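Local coordinates for ABC transporter, substrate binding protein (Mannopine) (Agrobacterium fabrum, PDB 5L9S), which probably serves as the periplasmic solute-binding protein of an ABC transporter, with mannopine, an opine, as its likely ligand, at residues A[13-18]-A[34-39]. Sequence-based numbering, arbitrary orientation.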
ATOM      1  N   THR A  13      -5.321  11.372 -11.197  1.00 57.24           N
ATOM      2  CA  THR A  13      -5.671  10.046 -11.728  1.00 55.92           C
ATOM      3  C   THR A  13      -6.395   9.194 -10.691  1.00 56.92           C
ATOM      4  O   THR A  13      -7.349   8.493 -11.036  1.00 56.05           O
ATOM      5  CB  THR A  13      -4.401   9.387 -12.303  1.00 61.26           C
ATOM      6  OG1 THR A  13      -4.201   9.931 -13.606  1.00 65.91           O
ATOM      7  CG2 THR A  13      -4.494   7.871 -12.394  1.00 57.48           C
ATOM      8  N   TYR A  14      -5.934   9.280  -9.430  1.00 50.43           N
ATOM      9  CA  TYR A  14      -6.465   8.584  -8.273  1.00 48.78           C
ATOM     10  C   TYR A  14      -7.920   9.016  -8.039  1.00 50.90           C
ATOM     11  O   TYR A  14      -8.808   8.162  -7.984  1.00 50.26           O
ATOM     12  CB  TYR A  14      -5.565   8.891  -7.061  1.00 50.17           C
ATOM     13  CG  TYR A  14      -5.683   7.964  -5.861  1.00 51.83           C
ATOM     14  CD1 TYR A  14      -6.417   6.783  -5.928  1.00 52.00           C
ATOM     15  CD2 TYR A  14      -5.060   8.273  -4.658  1.00 53.70           C
ATOM     16  CE1 TYR A  14      -6.546   5.944  -4.819  1.00 49.10           C
ATOM     17  CE2 TYR A  14      -5.179   7.443  -3.540  1.00 54.53           C
ATOM     18  CZ  TYR A  14      -5.917   6.276  -3.625  1.00 59.64           C
ATOM     19  OH  TYR A  14      -6.008   5.474  -2.511  1.00 57.45           O
ATOM     20  N   GLU A  15      -8.166  10.334  -7.986  1.00 47.02           N
ATOM     21  CA  GLU A  15      -9.484  10.935  -7.801  1.00 47.63           C
ATOM     22  C   GLU A  15     -10.443  10.592  -8.942  1.00 54.28           C
ATOM     23  O   GLU A  15     -11.615  10.309  -8.692  1.00 55.97           O
ATOM     24  CB  GLU A  15      -9.313  12.433  -7.690  1.00 49.82           C
ATOM     25  CG  GLU A  15     -10.532  13.239  -7.301  1.00 54.77           C
ATOM     26  CD  GLU A  15     -10.116  14.672  -7.048  1.00 71.70           C
ATOM     27  OE1 GLU A  15      -9.852  15.015  -5.871  1.00 78.21           O
ATOM     28  OE2 GLU A  15      -9.916  15.408  -8.041  1.00 62.50           O
ATOM     29  N   LYS A  16      -9.943  10.607 -10.185  1.00 50.95           N
ATOM     30  CA  LYS A  16     -10.706  10.302 -11.400  1.00 51.14           C
ATOM     31  C   LYS A  16     -11.228   8.886 -11.372  1.00 52.65           C
ATOM     32  O   LYS A  16     -12.409   8.681 -11.666  1.00 55.26           O
ATOM     33  CB  LYS A  16      -9.822  10.535 -12.626  1.00 54.75           C
ATOM     34  CG  LYS A  16     -10.560  10.750 -13.940  1.00 78.22           C
ATOM     35  CD  LYS A  16      -9.569  10.827 -15.113  1.00 94.01           C
ATOM     36  CE  LYS A  16      -9.091  12.234 -15.468  1.00112.71           C
ATOM     37  NZ  LYS A  16      -8.124  12.785 -14.471  1.00119.37           N
ATOM     38  N   ALA A  17     -10.373   7.908 -10.987  1.00 45.24           N
ATOM     39  CA  ALA A  17     -10.737   6.488 -10.868  1.00 43.48           C
ATOM     40  C   ALA A  17     -11.858   6.292  -9.808  1.00 50.00           C
ATOM     41  O   ALA A  17     -12.823   5.551 -10.044  1.00 51.00           O
ATOM     42  CB  ALA A  17      -9.511   5.658 -10.508  1.00 41.76           C
ATOM     43  N   LEU A  18     -11.737   6.996  -8.664  1.00 46.78           N
ATOM     44  CA  LEU A  18     -12.709   6.967  -7.569  1.00 46.63           C
ATOM     45  C   LEU A  18     -14.026   7.637  -7.937  1.00 51.36           C
ATOM     46  O   LEU A  18     -15.075   7.177  -7.512  1.00 51.87           O
ATOM     47  CB  LEU A  18     -12.108   7.563  -6.269  1.00 45.56           C
ATOM     48  CG  LEU A  18     -10.813   6.890  -5.719  1.00 46.00           C
ATOM     49  CD1 LEU A  18     -10.354   7.560  -4.472  1.00 45.37           C
ATOM     50  CD2 LEU A  18     -10.985   5.383  -5.478  1.00 41.54           C
ATOM     51  N   VAL A  34     -21.108  14.032  -3.765  1.00 64.40           N
ATOM     52  CA  VAL A  34     -19.744  13.793  -3.281  1.00 60.35           C
ATOM     53  C   VAL A  34     -18.858  14.953  -3.747  1.00 64.88           C
ATOM     54  O   VAL A  34     -18.608  15.097  -4.945  1.00 64.15           O
ATOM     55  CB  VAL A  34     -19.145  12.401  -3.645  1.00 60.00           C
ATOM     56  CG1 VAL A  34     -17.870  12.149  -2.861  1.00 57.19           C
ATOM     57  CG2 VAL A  34     -20.146  11.279  -3.407  1.00 60.50           C
ATOM     58  N   VAL A  35     -18.418  15.785  -2.788  1.00 62.68           N
ATOM     59  CA  VAL A  35     -17.532  16.933  -2.979  1.00 62.79           C
ATOM     60  C   VAL A  35     -16.107  16.436  -2.697  1.00 65.30           C
ATOM     61  O   VAL A  35     -15.828  15.934  -1.600  1.00 64.24           O
ATOM     62  CB  VAL A  35     -17.925  18.142  -2.064  1.00 68.71           C
ATOM     63  CG1 VAL A  35     -17.074  19.373  -2.375  1.00 68.55           C
ATOM     64  CG2 VAL A  35     -19.401  18.483  -2.205  1.00 71.32           C
ATOM     65  N   THR A  36     -15.219  16.548  -3.702  1.00 61.19           N
ATOM     66  CA  THR A  36     -13.822  16.104  -3.600  1.00 58.63           C
ATOM     67  C   THR A  36     -12.841  17.257  -3.457  1.00 64.46           C
ATOM     68  O   THR A  36     -12.946  18.263  -4.166  1.00 65.93           O
ATOM     69  CB  THR A  36     -13.435  15.179  -4.754  1.00 60.49           C
ATOM     70  OG1 THR A  36     -13.798  15.779  -5.999  1.00 61.32           O
ATOM     71  CG2 THR A  36     -14.057  13.825  -4.637  1.00 55.56           C
ATOM     72  N   VAL A  37     -11.888  17.110  -2.517  1.00 60.03           N
ATOM     73  CA  VAL A  37     -10.844  18.099  -2.240  1.00 59.88           C
ATOM     74  C   VAL A  37      -9.468  17.455  -2.499  1.00 62.29           C
ATOM     75  O   VAL A  37      -9.248  16.306  -2.117  1.00 60.54           O
ATOM     76  CB  VAL A  37     -10.983  18.709  -0.820  1.00 64.43           C
ATOM     77  CG1 VAL A  37      -9.949  19.796  -0.583  1.00 64.96           C
ATOM     78  CG2 VAL A  37     -12.381  19.270  -0.607  1.00 66.59           C
ATOM     79  N   SER A  38      -8.573  18.166  -3.209  1.00 61.01           N
ATOM     80  CA  SER A  38      -7.242  17.644  -3.529  1.00 59.97           C
ATOM     81  C   SER A  38      -6.121  18.313  -2.711  1.00 66.38           C
ATOM     82  O   SER A  38      -6.228  19.498  -2.359  1.00 68.32           O
ATOM     83  CB  SER A  38      -6.967  17.702  -5.031  1.00 61.64           C
ATOM     84  OG  SER A  38      -6.235  18.850  -5.432  1.00 73.13           O
ATOM     85  N   GLY A  39      -5.081  17.522  -2.412  1.00 60.80           N
ATOM     86  CA  GLY A  39      -3.898  17.941  -1.673  1.00 60.45           C
ATOM     87  C   GLY A  39      -2.950  16.791  -1.425  1.00 60.76           C
ATOM     88  O   GLY A  39      -3.344  15.637  -1.583  1.00 56.89           O
TER
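Glu-15 points its carboxylate between CB of Thr-36 and CB of Ser-38, with OE1 touching both. Its OE1 comes to 3.8 Å from CB of Thr-36. The same OE1 lies 4.0 Å from CB of Ser-38. These two are van der Waals contacts, and no hydrogen bond crosses between 13-18 and 34-39. OE1 also comes within 4.0 Å of the carbonyl O of Val-37, a near approach of two oxygens without a bond. The reach comes from an extended chain: CG of Glu-15 is anti to the backbone N (chi1 -172°), and CD continues the line (chi2 172°). The CA atoms of Glu-15 and Thr-36 can therefore stay 7.9 Å apart. Helix 12-30 and strand 33-38 are the second and third elements of a beta-alpha-beta unit that starts with strand 4-9. The two strands pair in parallel, and the helix connecting them packs over the sheet. The axis of 13-18 runs nearly antiparallel to 34-38 (167°). This unit belongs to an alpha/beta lobe of the periplasmic binding protein fold. The contact is near the surface, and the CB of Val-37 points away from 13-18. CD of Glu-15 is 4.0 Å from OG1 of Thr-36. Arg-19, one turn further along the helix, probably helps to hold both side chains in place, through a salt bridge from its NH2 to OE2 of Glu-15 and a hydrogen bond between its NH1 and OG1 of Thr-36. On the same face of the strand, Thr-36 also packs against Phe-23 of the helix and Ile-7 of strand 4-9.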